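Local coordinates for protein thioredoxin reductase (Clostridium acetobutylicum ATCC 824, PDB 6GNA) that probably reduces thioredoxin with electrons from ferredoxin rather than from a pyridine nucleotide, passing them through bound FAD and a redox-active disulfide, at residues A[133-138]-A[216-221]; A[146-151]-A[169-174]. One frame throughout, in Å; residues are numbered along the deposited sequence.

Contact 1 (A[133-138]-A[216-221])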
loop_
_atom_site.group_PDB
_atom_site.type_symbol
_atom_site.label_atom_id
_atom_site.label_comp_id
_atom_site.label_asym_id
_atom_site.label_seq_id
_atom_site.Cartn_x
_atom_site.Cartn_y
_atom_site.Cartn_z
ATOM N N TYR A 133 -11.393 -26.848 -11.276
ATOM C CA TYR A 133 -10.539 -25.763 -11.733
ATOM C C TYR A 133 -9.147 -26.226 -12.140
ATOM O O TYR A 133 -8.293 -25.386 -12.473
ATOM C CB TYR A 133 -10.447 -24.706 -10.628
ATOM C CG TYR A 133 -11.792 -24.099 -10.331
ATOM C CD1 TYR A 133 -12.430 -23.300 -11.279
ATOM C CD2 TYR A 133 -12.438 -24.336 -9.130
ATOM C CE1 TYR A 133 -13.675 -22.740 -11.022
ATOM C CE2 TYR A 133 -13.687 -23.781 -8.866
ATOM C CZ TYR A 133 -14.291 -22.975 -9.815
ATOM O OH TYR A 133 -15.534 -22.429 -9.550
ATOM N N CYS A 134 -8.877 -27.524 -12.077
ATOM C CA CYS A 134 -7.604 -28.069 -12.529
ATOM C C CYS A 134 -7.865 -29.396 -13.229
ATOM O O CYS A 134 -8.170 -30.401 -12.572
ATOM C CB CYS A 134 -6.669 -28.276 -11.347
ATOM S SG CYS A 134 -5.041 -28.791 -11.906
ATOM N N ALA A 135 -7.720 -29.408 -14.551
ATOM C CA ALA A 135 -8.003 -30.616 -15.315
ATOM C C ALA A 135 -6.922 -31.670 -15.108
ATOM O O ALA A 135 -7.226 -32.852 -14.910
ATOM C CB ALA A 135 -8.155 -30.284 -16.799
ATOM N N THR A 136 -5.651 -31.272 -15.170
ATOM C CA THR A 136 -4.574 -32.244 -15.010
ATOM C C THR A 136 -4.588 -32.864 -13.617
ATOM O O THR A 136 -4.255 -34.045 -13.460
ATOM C CB THR A 136 -3.226 -31.586 -15.302
ATOM O OG1 THR A 136 -3.039 -30.461 -14.436
ATOM C CG2 THR A 136 -3.165 -31.096 -16.736
ATOM N N CYS A 137 -4.979 -32.087 -12.604
ATOM C CA CYS A 137 -5.067 -32.606 -11.244
ATOM C C CYS A 137 -6.083 -33.747 -11.148
ATOM O O CYS A 137 -5.824 -34.773 -10.507
ATOM C CB CYS A 137 -5.443 -31.465 -10.284
ATOM S SG CYS A 137 -4.399 -29.915 -10.327
ATOM N N ASP A 138 -7.243 -33.594 -11.792
ATOM C CA ASP A 138 -8.324 -34.564 -11.692
ATOM C C ASP A 138 -8.323 -35.563 -12.832
ATOM O O ASP A 138 -9.265 -36.353 -12.940
ATOM C CB ASP A 138 -9.687 -33.862 -11.654
ATOM C CG ASP A 138 -9.882 -33.026 -10.412
ATOM O OD1 ASP A 138 -9.008 -33.066 -9.521
ATOM O OD2 ASP A 138 -10.916 -32.327 -10.330
ATOM N N GLY A 216 -17.177 -34.227 -17.226
ATOM C CA GLY A 216 -16.499 -33.188 -16.480
ATOM C C GLY A 216 -16.498 -31.891 -17.259
ATOM O O GLY A 216 -16.484 -31.881 -18.487
ATOM N N VAL A 217 -16.536 -30.786 -16.519
ATOM C CA VAL A 217 -16.317 -29.455 -17.065
ATOM C C VAL A 217 -15.241 -28.804 -16.220
ATOM O O VAL A 217 -15.424 -28.627 -15.005
ATOM C CB VAL A 217 -17.587 -28.585 -17.069
ATOM C CG1 VAL A 217 -17.253 -27.151 -17.528
ATOM C CG2 VAL A 217 -18.660 -29.212 -17.964
ATOM N N PHE A 218 -14.128 -28.453 -16.845
ATOM C CA PHE A 218 -13.061 -27.728 -16.175
ATOM C C PHE A 218 -13.015 -26.292 -16.662
ATOM O O PHE A 218 -12.905 -26.028 -17.866
ATOM C CB PHE A 218 -11.712 -28.420 -16.352
ATOM C CG PHE A 218 -11.648 -29.747 -15.662
ATOM C CD1 PHE A 218 -11.411 -29.814 -14.302
ATOM C CD2 PHE A 218 -11.867 -30.924 -16.361
ATOM C CE1 PHE A 218 -11.375 -31.041 -13.645
ATOM C CE2 PHE A 218 -11.837 -32.159 -15.712
ATOM C CZ PHE A 218 -11.592 -32.215 -14.352
ATOM N N VAL A 219 -13.051 -25.365 -15.710
ATOM C CA VAL A 219 -13.027 -23.939 -15.975
ATOM C C VAL A 219 -11.613 -23.477 -15.641
ATOM O O VAL A 219 -11.232 -23.450 -14.465
ATOM C CB VAL A 219 -14.089 -23.245 -15.110
ATOM C CG1 VAL A 219 -13.941 -21.749 -15.163
ATOM C CG2 VAL A 219 -15.486 -23.693 -15.554
ATOM N N LEU A 220 -10.814 -23.163 -16.667
ATOM C CA LEU A 220 -9.368 -22.958 -16.510
ATOM C C LEU A 220 -8.995 -21.505 -16.781
ATOM O O LEU A 220 -8.880 -21.076 -17.936
ATOM C CB LEU A 220 -8.569 -23.909 -17.388
ATOM C CG LEU A 220 -8.804 -25.404 -17.142
ATOM C CD1 LEU A 220 -7.780 -26.181 -17.964
ATOM C CD2 LEU A 220 -8.720 -25.756 -15.651
ATOM N N LYS A 221 -8.727 -20.788 -15.708
ATOM C CA LYS A 221 -8.357 -19.388 -15.736
ATOM C C LYS A 221 -6.920 -19.275 -15.214
ATOM O O LYS A 221 -6.254 -20.279 -14.942
ATOM C CB LYS A 221 -9.386 -18.585 -14.926
ATOM C CG LYS A 221 -10.789 -18.642 -15.534
ATOM C CD LYS A 221 -11.850 -17.860 -14.750
ATOM C CE LYS A 221 -13.240 -18.096 -15.332
ATOM N NZ LYS A 221 -14.350 -17.346 -14.664
HETATM O O HOH W 1 -8.005 -22.717 -13.022
#
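Ala135 sits squarely over the ring of Phe218, its CA 3.6 Å from the ring centroid and 11° off the normal, a CH-pi contact that seats the Cys134-Cys137 CxxC motif, probably the redox centre as in related thioredoxin reductases, on strand 216-220. The ring reaches this position with CG beside its own backbone N and anti to the carbonyl carbon (chi1 -67°), and Ala135 CB rests on it as well, 3.7 Å from Phe218 CG. Asp138 comes in at the rim: its OD2 lies in the ring plane 3.6 Å from Phe218 CE1, the carboxylate turned 60° from the ring. No direct hydrogen bond joins the two segments. A water bridges instead, donating to Tyr133 O, 2.7 Å from the water oxygen, and accepting a weak hydrogen bond from Lys221 N, while Leu220 CD2 presses on that same carbonyl. Tyr133 runs beside Val219, presenting the edge of its ring to Val219 O, and its hydroxyl is held by Glu123. Farther out, Tyr142 meets the Phe218 ring edge-to-face, and Glu159 of helix 155-163 takes a hydrogen bond from Thr136 N. The weakly bonded helical turn around 135-138 is thus packed against the sheet through Ala135 and Asp138, whereas the cysteines themselves lie beside strand 84-89. They are oxidised, with Cys134 SG and Cys137 SG 2.0 Å apart.

Contact 2 (A[146-151]-A[169-174])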
loop_
_atom_site.group_PDB
_atom_site.type_symbol
_atom_site.label_atom_id
_atom_site.label_comp_id
_atom_site.label_asym_id
_atom_site.label_seq_id
_atom_site.Cartn_x
_atom_site.Cartn_y
_atom_site.Cartn_z
ATOM N N ILE A 146 -15.873 -38.346 -20.767
ATOM C CA ILE A 146 -15.917 -37.172 -21.630
ATOM C C ILE A 146 -15.578 -35.947 -20.796
ATOM O O ILE A 146 -16.161 -35.736 -19.724
ATOM C CB ILE A 146 -17.303 -37.019 -22.274
ATOM C CG1 ILE A 146 -17.662 -38.273 -23.085
ATOM C CG2 ILE A 146 -17.353 -35.768 -23.145
ATOM C CD1 ILE A 146 -19.106 -38.315 -23.514
ATOM N N VAL A 147 -14.660 -35.124 -21.291
ATOM C CA VAL A 147 -14.205 -33.936 -20.575
ATOM C C VAL A 147 -14.329 -32.716 -21.479
ATOM O O VAL A 147 -13.911 -32.751 -22.647
ATOM C CB VAL A 147 -12.754 -34.090 -20.082
ATOM C CG1 VAL A 147 -12.252 -32.795 -19.449
ATOM C CG2 VAL A 147 -12.660 -35.237 -19.088
ATOM N N THR A 148 -14.878 -31.637 -20.933
ATOM C CA THR A 148 -14.965 -30.351 -21.603
ATOM C C THR A 148 -14.125 -29.354 -20.822
ATOM O O THR A 148 -14.290 -29.207 -19.603
ATOM C CB THR A 148 -16.416 -29.885 -21.680
ATOM O OG1 THR A 148 -17.163 -30.828 -22.453
ATOM C CG2 THR A 148 -16.507 -28.542 -22.369
ATOM N N ILE A 149 -13.224 -28.681 -21.517
ATOM C CA ILE A 149 -12.399 -27.636 -20.922
ATOM C C ILE A 149 -12.831 -26.300 -21.493
ATOM O O ILE A 149 -12.799 -26.098 -22.715
ATOM C CB ILE A 149 -10.908 -27.877 -21.177
ATOM C CG1 ILE A 149 -10.458 -29.085 -20.360
ATOM C CG2 ILE A 149 -10.084 -26.640 -20.821
ATOM C CD1 ILE A 149 -9.111 -29.582 -20.752
ATOM N N VAL A 150 -13.204 -25.388 -20.602
ATOM C CA VAL A 150 -13.494 -24.000 -20.941
ATOM C C VAL A 150 -12.222 -23.229 -20.601
ATOM O O VAL A 150 -11.888 -23.024 -19.432
ATOM C CB VAL A 150 -14.729 -23.485 -20.200
ATOM C CG1 VAL A 150 -15.084 -22.103 -20.677
ATOM C CG2 VAL A 150 -15.902 -24.428 -20.422
ATOM N N GLY A 151 -11.476 -22.850 -21.637
ATOM C CA GLY A 151 -10.121 -22.340 -21.479
ATOM C C GLY A 151 -10.072 -20.829 -21.621
ATOM O O GLY A 151 -10.485 -20.279 -22.640
ATOM N N LYS A 169 -13.049 -38.527 -24.820
ATOM C CA LYS A 169 -13.343 -37.427 -25.725
ATOM C C LYS A 169 -13.036 -36.138 -24.974
ATOM O O LYS A 169 -13.410 -36.008 -23.809
ATOM C CB LYS A 169 -14.823 -37.444 -26.121
ATOM C CG LYS A 169 -15.298 -36.240 -26.922
ATOM C CD LYS A 169 -14.775 -36.257 -28.349
ATOM C CE LYS A 169 -15.397 -35.141 -29.175
ATOM N NZ LYS A 169 -14.929 -35.121 -30.587
ATOM N N VAL A 170 -12.351 -35.206 -25.636
ATOM C CA VAL A 170 -12.021 -33.899 -25.062
ATOM C C VAL A 170 -12.568 -32.806 -25.973
ATOM O O VAL A 170 -12.258 -32.772 -27.168
ATOM C CB VAL A 170 -10.504 -33.701 -24.879
ATOM C CG1 VAL A 170 -10.194 -32.312 -24.276
ATOM C CG2 VAL A 170 -9.905 -34.814 -24.019
ATOM N N TYR A 171 -13.372 -31.912 -25.408
ATOM C CA TYR A 171 -13.802 -30.697 -26.080
ATOM C C TYR A 171 -13.072 -29.521 -25.462
ATOM O O TYR A 171 -12.898 -29.461 -24.241
ATOM C CB TYR A 171 -15.299 -30.458 -25.873
ATOM C CG TYR A 171 -16.206 -31.542 -26.400
ATOM C CD1 TYR A 171 -16.488 -31.635 -27.753
ATOM C CD2 TYR A 171 -16.807 -32.450 -25.544
ATOM C CE1 TYR A 171 -17.329 -32.619 -28.240
ATOM C CE2 TYR A 171 -17.650 -33.429 -26.019
ATOM C CZ TYR A 171 -17.909 -33.509 -27.367
ATOM O OH TYR A 171 -18.757 -34.489 -27.841
ATOM N N TYR A 172 -12.669 -28.570 -26.306
ATOM C CA TYR A 172 -12.046 -27.329 -25.852
ATOM C C TYR A 172 -12.885 -26.144 -26.311
ATOM O O TYR A 172 -13.094 -25.949 -27.511
ATOM C CB TYR A 172 -10.615 -27.200 -26.362
ATOM C CG TYR A 172 -9.846 -26.041 -25.756
ATOM C CD1 TYR A 172 -9.344 -26.133 -24.470
ATOM C CD2 TYR A 172 -9.609 -24.868 -26.465
ATOM C CE1 TYR A 172 -8.642 -25.114 -23.900
ATOM C CE2 TYR A 172 -8.903 -23.829 -25.890
ATOM C CZ TYR A 172 -8.432 -23.965 -24.602
ATOM O OH TYR A 172 -7.718 -22.972 -23.991
ATOM N N VAL A 173 -13.349 -25.357 -25.351
ATOM C CA VAL A 173 -14.165 -24.172 -25.595
ATOM C C VAL A 173 -13.298 -22.953 -25.297
ATOM O O VAL A 173 -13.129 -22.587 -24.128
ATOM C CB VAL A 173 -15.419 -24.167 -24.708
ATOM C CG1 VAL A 173 -16.298 -22.984 -25.029
ATOM C CG2 VAL A 173 -16.221 -25.455 -24.881
ATOM N N PRO A 174 -12.740 -22.292 -26.307
ATOM C CA PRO A 174 -11.856 -21.153 -26.037
ATOM C C PRO A 174 -12.639 -19.916 -25.637
ATOM O O PRO A 174 -13.702 -19.620 -26.188
ATOM C CB PRO A 174 -11.156 -20.942 -27.381
ATOM C CG PRO A 174 -12.147 -21.430 -28.392
ATOM C CD PRO A 174 -12.852 -22.587 -27.744
#
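Five backbone hydrogen bonds tie strand 146-151 to strand 169-174 in parallel register, the axes 4.7 Å apart. Val147, Ile149 and Gly151 donate to Lys169, Tyr171 and Val173, and the carbonyls of Val147 and Ile149 answer to the amides of Tyr171 and Val173. Val173 N to Ile149 O is 2.8 Å and nearly straight, 176° at the hydrogen. On one face Ile146 CG2, anti to its backbone N, meets the rim of the Tyr171 ring 3.7 Å from CE2, and Lys169 CD covers part of a ring face on its way to a salt bridge with Glu187. Thr148 OG1, hydrogen-bonded to Thr214 OG1, lies 3.5 Å from Tyr171 CD2. The other face carries Tyr172, whose ring leans across the strand so that CE1 is 3.7 Å from Ile149 CG2 and OH 3.5 Å from Gly151 CA; Tyr176 holds that hydroxyl. Helix 155-163 covers this face, completing a right-handed beta-alpha-beta crossover of the domain that corresponds to the NADPH-binding domain of related reductases. All hydrogen bonds between the strands are thus backbone to backbone, polar side-chain ends turn to Thr214, Glu187 and Tyr176, and the lack of a side chain on Gly151 leaves room for the Tyr172 hydroxyl.

How the contacts relate
Both contacts reach one parallel sheet, in the order 131-132, 216-220, 146-151, 169-174, 186-188, and their centres are about 9 Å apart. Strands 216-220 and 146-151 are neighbours there: Phe218 N lies 2.9 Å from Thr148 O, and Phe218 O 2.8 Å from Val150 N, both probable hydrogen bonds. Packing runs on between them, from Phe218 to Val147 and from Leu220 to Ile149. Along the chain segment 133-138 comes first, then both strands of contact 2, and finally 216-221 returns beside the first of these. The disulfide-bearing segment therefore packs on the strand next to those of contact 2, within the same domain core.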